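Local coordinates for protein dihydrofolate reductase (Coxiella burnetii, PDB 3TQ9) that probably catalyses the NADPH-dependent reduction of 7,8-dihydrofolate to tetrahydrofolate, a key step in folate metabolism that feeds glycine, purine and DNA precursor synthesis, at residues A[3-8]-A[93-98]. Numbering follows the deposited sequence.
Sequences ITLIAA and VIIIGG. With NDP (NADPH dihydro-nicotinamide-adenine-dinucleotide phosphate), chain B.
Thr4 is gripped through both of its peptide groups by the neighbouring parallel strand: its N donates to Val93 O at 2.9 Å, and its O accepts from Ile95 N at 2.7 Å. Ile95 O then takes the N-H of Ile6 (3.1 Å), completing a ladder of three nearly straight bonds. The N-H and C=O groups of Leu5 turn the other way, to strand 111-117, while Thr4 OG1 is hydrogen-bonded to Glu92.

On one face, Leu5 CD1 lies alongside Ile95 CG1 and Ile3 CG2 meets the same carbon, under helix 99-105. On the other, Ile6 CG2 touches Ile94 CG2 at 3.7 Å and also reaches Ile96 CG2; with CG1 anti to the backbone N (chi1 -171°), this methyl sits between N and the carbonyl carbon.

Beyond Ile6 the strands splay, and NADPH enters. Ala8 N donates straight (174°) to carboxamide O7N at 2.8 Å; Ala8 O lies suspiciously close to N7N, leaving that second bond doubtful. Gly98 N, after a cis peptide, makes a weak bond to diphosphate O2A. Ile6 O accepts from methotrexate NA4. Such splayed central parallel strands, with a cis Gly-Gly before a helix, contribute the central part of the cofactor and folate site of the dihydrofolate reductase fold.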
ATOM      1  N   ILE A   3       3.139  11.628  -0.167  1.00 60.79           N
ATOM      2  CA  ILE A   3       3.307  10.179  -0.319  1.00 56.37           C
ATOM      3  C   ILE A   3       2.602   9.459   0.819  1.00 56.00           C
ATOM      4  O   ILE A   3       2.949   9.633   1.989  1.00 57.58           O
ATOM      5  CB  ILE A   3       4.798   9.774  -0.340  1.00 55.46           C
ATOM      6  CG1 ILE A   3       5.482  10.342  -1.583  1.00 55.22           C
ATOM      7  CG2 ILE A   3       4.932   8.259  -0.309  1.00 52.33           C
ATOM      8  CD1 ILE A   3       6.954  10.054  -1.646  1.00 54.93           C
ATOM      9  N   THR A   4       1.615   8.641   0.462  1.00 54.44           N
ATOM     10  CA  THR A   4       0.759   7.996   1.427  1.00 54.67           C
ATOM     11  C   THR A   4       0.881   6.487   1.324  1.00 52.74           C
ATOM     12  O   THR A   4       0.782   5.936   0.227  1.00 51.13           O
ATOM     13  CB  THR A   4      -0.688   8.376   1.177  1.00 56.07           C
ATOM     14  OG1 THR A   4      -0.830   9.795   1.318  1.00 59.09           O
ATOM     15  CG2 THR A   4      -1.607   7.668   2.161  1.00 56.10           C
ATOM     16  N   LEU A   5       1.110   5.830   2.464  1.00 53.41           N
ATOM     17  CA  LEU A   5       1.076   4.369   2.538  1.00 51.98           C
ATOM     18  C   LEU A   5      -0.291   3.968   3.062  1.00 53.33           C
ATOM     19  O   LEU A   5      -0.736   4.491   4.079  1.00 55.75           O
ATOM     20  CB  LEU A   5       2.157   3.827   3.479  1.00 52.75           C
ATOM     21  CG  LEU A   5       3.611   3.695   3.001  1.00 51.82           C
ATOM     22  CD1 LEU A   5       4.053   4.894   2.233  1.00 51.83           C
ATOM     23  CD2 LEU A   5       4.526   3.475   4.187  1.00 52.94           C
ATOM     24  N   ILE A   6      -0.957   3.054   2.358  1.00 52.35           N
ATOM     25  CA  ILE A   6      -2.205   2.457   2.823  1.00 53.82           C
ATOM     26  C   ILE A   6      -1.968   0.954   2.998  1.00 53.51           C
ATOM     27  O   ILE A   6      -1.500   0.279   2.079  1.00 52.38           O
ATOM     28  CB  ILE A   6      -3.397   2.764   1.850  1.00 54.18           C
ATOM     29  CG1 ILE A   6      -4.733   2.330   2.460  1.00 55.81           C
ATOM     30  CG2 ILE A   6      -3.202   2.120   0.477  1.00 51.94           C
ATOM     31  CD1 ILE A   6      -5.930   2.851   1.702  1.00 57.08           C
ATOM     32  N   ALA A   7      -2.243   0.436   4.191  1.00 55.54           N
ATOM     33  CA  ALA A   7      -2.001  -0.983   4.471  1.00 55.43           C
ATOM     34  C   ALA A   7      -3.054  -1.524   5.418  1.00 58.13           C
ATOM     35  O   ALA A   7      -3.551  -0.791   6.267  1.00 60.33           O
ATOM     36  CB  ALA A   7      -0.616  -1.179   5.053  1.00 55.47           C
ATOM     37  N   ALA A   8      -3.421  -2.792   5.230  1.00 58.54           N
ATOM     38  CA  ALA A   8      -4.227  -3.530   6.192  1.00 61.63           C
ATOM     39  C   ALA A   8      -3.309  -4.547   6.853  1.00 63.01           C
ATOM     40  O   ALA A   8      -2.573  -5.265   6.168  1.00 61.55           O
ATOM     41  CB  ALA A   8      -5.386  -4.222   5.512  1.00 62.30           C
ATOM     42  N   VAL A  93       0.366  10.602  -4.169  1.00 62.83           N
ATOM     43  CA  VAL A  93       0.712   9.255  -4.650  1.00 58.63           C
ATOM     44  C   VAL A  93       0.457   8.269  -3.518  1.00 56.22           C
ATOM     45  O   VAL A  93       0.852   8.515  -2.377  1.00 56.23           O
ATOM     46  CB  VAL A  93       2.175   9.171  -5.098  1.00 57.81           C
ATOM     47  CG1 VAL A  93       2.537   7.747  -5.505  1.00 54.62           C
ATOM     48  CG2 VAL A  93       2.426  10.148  -6.247  1.00 60.58           C
ATOM     49  N   ILE A  94      -0.227   7.170  -3.839  1.00 54.24           N
ATOM     50  CA  ILE A  94      -0.629   6.189  -2.838  1.00 52.57           C
ATOM     51  C   ILE A  94       0.102   4.887  -3.056  1.00 50.13           C
ATOM     52  O   ILE A  94      -0.027   4.257  -4.099  1.00 49.21           O
ATOM     53  CB  ILE A  94      -2.147   5.944  -2.849  1.00 53.66           C
ATOM     54  CG1 ILE A  94      -2.873   7.247  -2.507  1.00 56.18           C
ATOM     55  CG2 ILE A  94      -2.517   4.871  -1.839  1.00 52.06           C
ATOM     56  CD1 ILE A  94      -4.359   7.124  -2.466  1.00 57.99           C
ATOM     57  N   ILE A  95       0.878   4.498  -2.052  1.00 49.63           N
ATOM     58  CA  ILE A  95       1.663   3.287  -2.093  1.00 48.08           C
ATOM     59  C   ILE A  95       0.826   2.208  -1.438  1.00 48.15           C
ATOM     60  O   ILE A  95       0.473   2.333  -0.261  1.00 48.80           O
ATOM     61  CB  ILE A  95       2.989   3.436  -1.307  1.00 48.65           C
ATOM     62  CG1 ILE A  95       3.738   4.726  -1.703  1.00 49.57           C
ATOM     63  CG2 ILE A  95       3.868   2.196  -1.515  1.00 47.29           C
ATOM     64  CD1 ILE A  95       4.112   4.813  -3.158  1.00 48.50           C
ATOM     65  N   ILE A  96       0.511   1.153  -2.190  1.00 47.59           N
ATOM     66  CA  ILE A  96      -0.363   0.087  -1.696  1.00 48.14           C
ATOM     67  C   ILE A  96       0.366  -1.199  -1.262  1.00 48.37           C
ATOM     68  O   ILE A  96      -0.259  -2.094  -0.760  1.00 49.45           O
ATOM     69  CB  ILE A  96      -1.505  -0.246  -2.713  1.00 48.48           C
ATOM     70  CG1 ILE A  96      -0.990  -0.964  -3.959  1.00 47.40           C
ATOM     71  CG2 ILE A  96      -2.268   1.022  -3.120  1.00 49.84           C
ATOM     72  CD1 ILE A  96      -2.068  -1.692  -4.710  1.00 46.09           C
ATOM     73  N   GLY A  97       1.679  -1.290  -1.446  1.00 48.65           N
ATOM     74  CA  GLY A  97       2.436  -2.460  -0.986  1.00 49.69           C
ATOM     75  C   GLY A  97       3.185  -3.147  -2.109  1.00 49.80           C
ATOM     76  O   GLY A  97       3.184  -2.650  -3.230  1.00 48.92           O
ATOM     77  N   GLY A  98       3.807  -4.297  -1.850  1.00 51.70           N
ATOM     78  CA  GLY A  98       3.694  -5.045  -0.600  1.00 53.69           C
ATOM     79  C   GLY A  98       4.824  -4.769   0.366  1.00 55.13           C
ATOM     80  O   GLY A  98       5.265  -3.636   0.488  1.00 54.65           O
TER
HETATM   81  PA  NDP B1001       5.889  -6.812  -3.176  1.00 51.95           P
HETATM   82  O1A NDP B1001       6.651  -5.768  -2.416  1.00 53.53           O
HETATM   83  O2A NDP B1001       4.423  -6.609  -3.414  1.00 53.40           O
HETATM   84  O5B NDP B1001       6.593  -6.954  -4.591  1.00 51.86           O
HETATM   85  C5B NDP B1001       7.950  -7.384  -4.637  1.00 52.82           C
HETATM   86  C4B NDP B1001       8.484  -7.202  -6.047  1.00 52.36           C
HETATM   87  O4B NDP B1001       8.426  -5.816  -6.393  1.00 52.87           O
HETATM   88  C3B NDP B1001       9.945  -7.579  -6.243  1.00 52.28           C
HETATM   89  O3B NDP B1001      10.150  -8.967  -6.480  1.00 53.20           O
HETATM   90  C2B NDP B1001      10.291  -6.776  -7.462  1.00 52.23           C
HETATM   91  O2B NDP B1001       9.684  -7.368  -8.607  1.00 52.73           O
HETATM   92  C1B NDP B1001       9.555  -5.473  -7.201  1.00 51.93           C
HETATM   93  N9A NDP B1001      10.336  -4.455  -6.481  1.00 51.06           N
HETATM   94  C8A NDP B1001      10.258  -4.168  -5.173  1.00 51.96           C
HETATM   95  N7A NDP B1001      11.112  -3.162  -4.857  1.00 53.30           N
HETATM   96  C5A NDP B1001      11.736  -2.797  -5.991  1.00 52.14           C
HETATM   97  C6A NDP B1001      12.751  -1.809  -6.379  1.00 54.41           C
HETATM   98  N6A NDP B1001      13.289  -0.972  -5.462  1.00 56.56           N
HETATM   99  N1A NDP B1001      13.123  -1.759  -7.675  1.00 54.42           N
HETATM  100  C2A NDP B1001      12.598  -2.583  -8.595  1.00 52.04           C
HETATM  101  N3A NDP B1001      11.676  -3.495  -8.297  1.00 50.33           N
HETATM  102  C4A NDP B1001      11.220  -3.649  -7.047  1.00 50.96           C
HETATM  103  O3  NDP B1001       6.118  -8.292  -2.581  1.00 53.43           O
HETATM  104  PN  NDP B1001       5.773  -8.841  -1.097  1.00 53.23           P
HETATM  105  O1N NDP B1001       6.645  -8.197  -0.046  1.00 54.33           O
HETATM  106  O2N NDP B1001       5.801 -10.334  -1.229  1.00 55.50           O
HETATM  107  O5D NDP B1001       4.267  -8.402  -0.831  1.00 54.81           O
HETATM  108  C5D NDP B1001       3.199  -9.187  -1.347  1.00 54.75           C
HETATM  109  C4D NDP B1001       2.460  -9.757  -0.159  1.00 55.07           C
HETATM  110  O4D NDP B1001       1.921  -8.682   0.613  1.00 54.12           O
HETATM  111  C3D NDP B1001       1.287 -10.593  -0.621  1.00 55.93           C
HETATM  112  O3D NDP B1001       0.982 -11.581   0.370  1.00 57.10           O
HETATM  113  C2D NDP B1001       0.175  -9.579  -0.705  1.00 55.62           C
HETATM  114  O2D NDP B1001      -1.103 -10.228  -0.709  1.00 57.57           O
HETATM  115  C1D NDP B1001       0.488  -8.741   0.536  1.00 54.30           C
HETATM  116  N1N NDP B1001      -0.016  -7.369   0.532  1.00 52.93           N
HETATM  117  C2N NDP B1001      -0.740  -6.989   1.586  1.00 52.43           C
HETATM  118  C3N NDP B1001      -1.250  -5.718   1.690  1.00 51.73           C
HETATM  119  C7N NDP B1001      -2.053  -5.327   2.882  1.00 51.35           C
HETATM  120  O7N NDP B1001      -2.487  -4.199   2.956  1.00 51.23           O
HETATM  121  N7N NDP B1001      -2.293  -6.223   3.831  1.00 52.08           N
HETATM  122  C4N NDP B1001      -0.962  -4.749   0.584  1.00 52.61           C
HETATM  123  C5N NDP B1001      -0.171  -5.236  -0.532  1.00 52.60           C
HETATM  124  C6N NDP B1001       0.279  -6.548  -0.493  1.00 53.14           C
HETATM  125  P2B NDP B1001      10.375  -8.366  -9.650  1.00 52.02           P
HETATM  126  O1X NDP B1001      10.434  -9.605  -8.805  1.00 54.28           O
HETATM  127  O2X NDP B1001       9.404  -8.494 -10.798  1.00 53.89           O
HETATM  128  O3X NDP B1001      11.670  -7.722 -10.057  1.00 53.25           O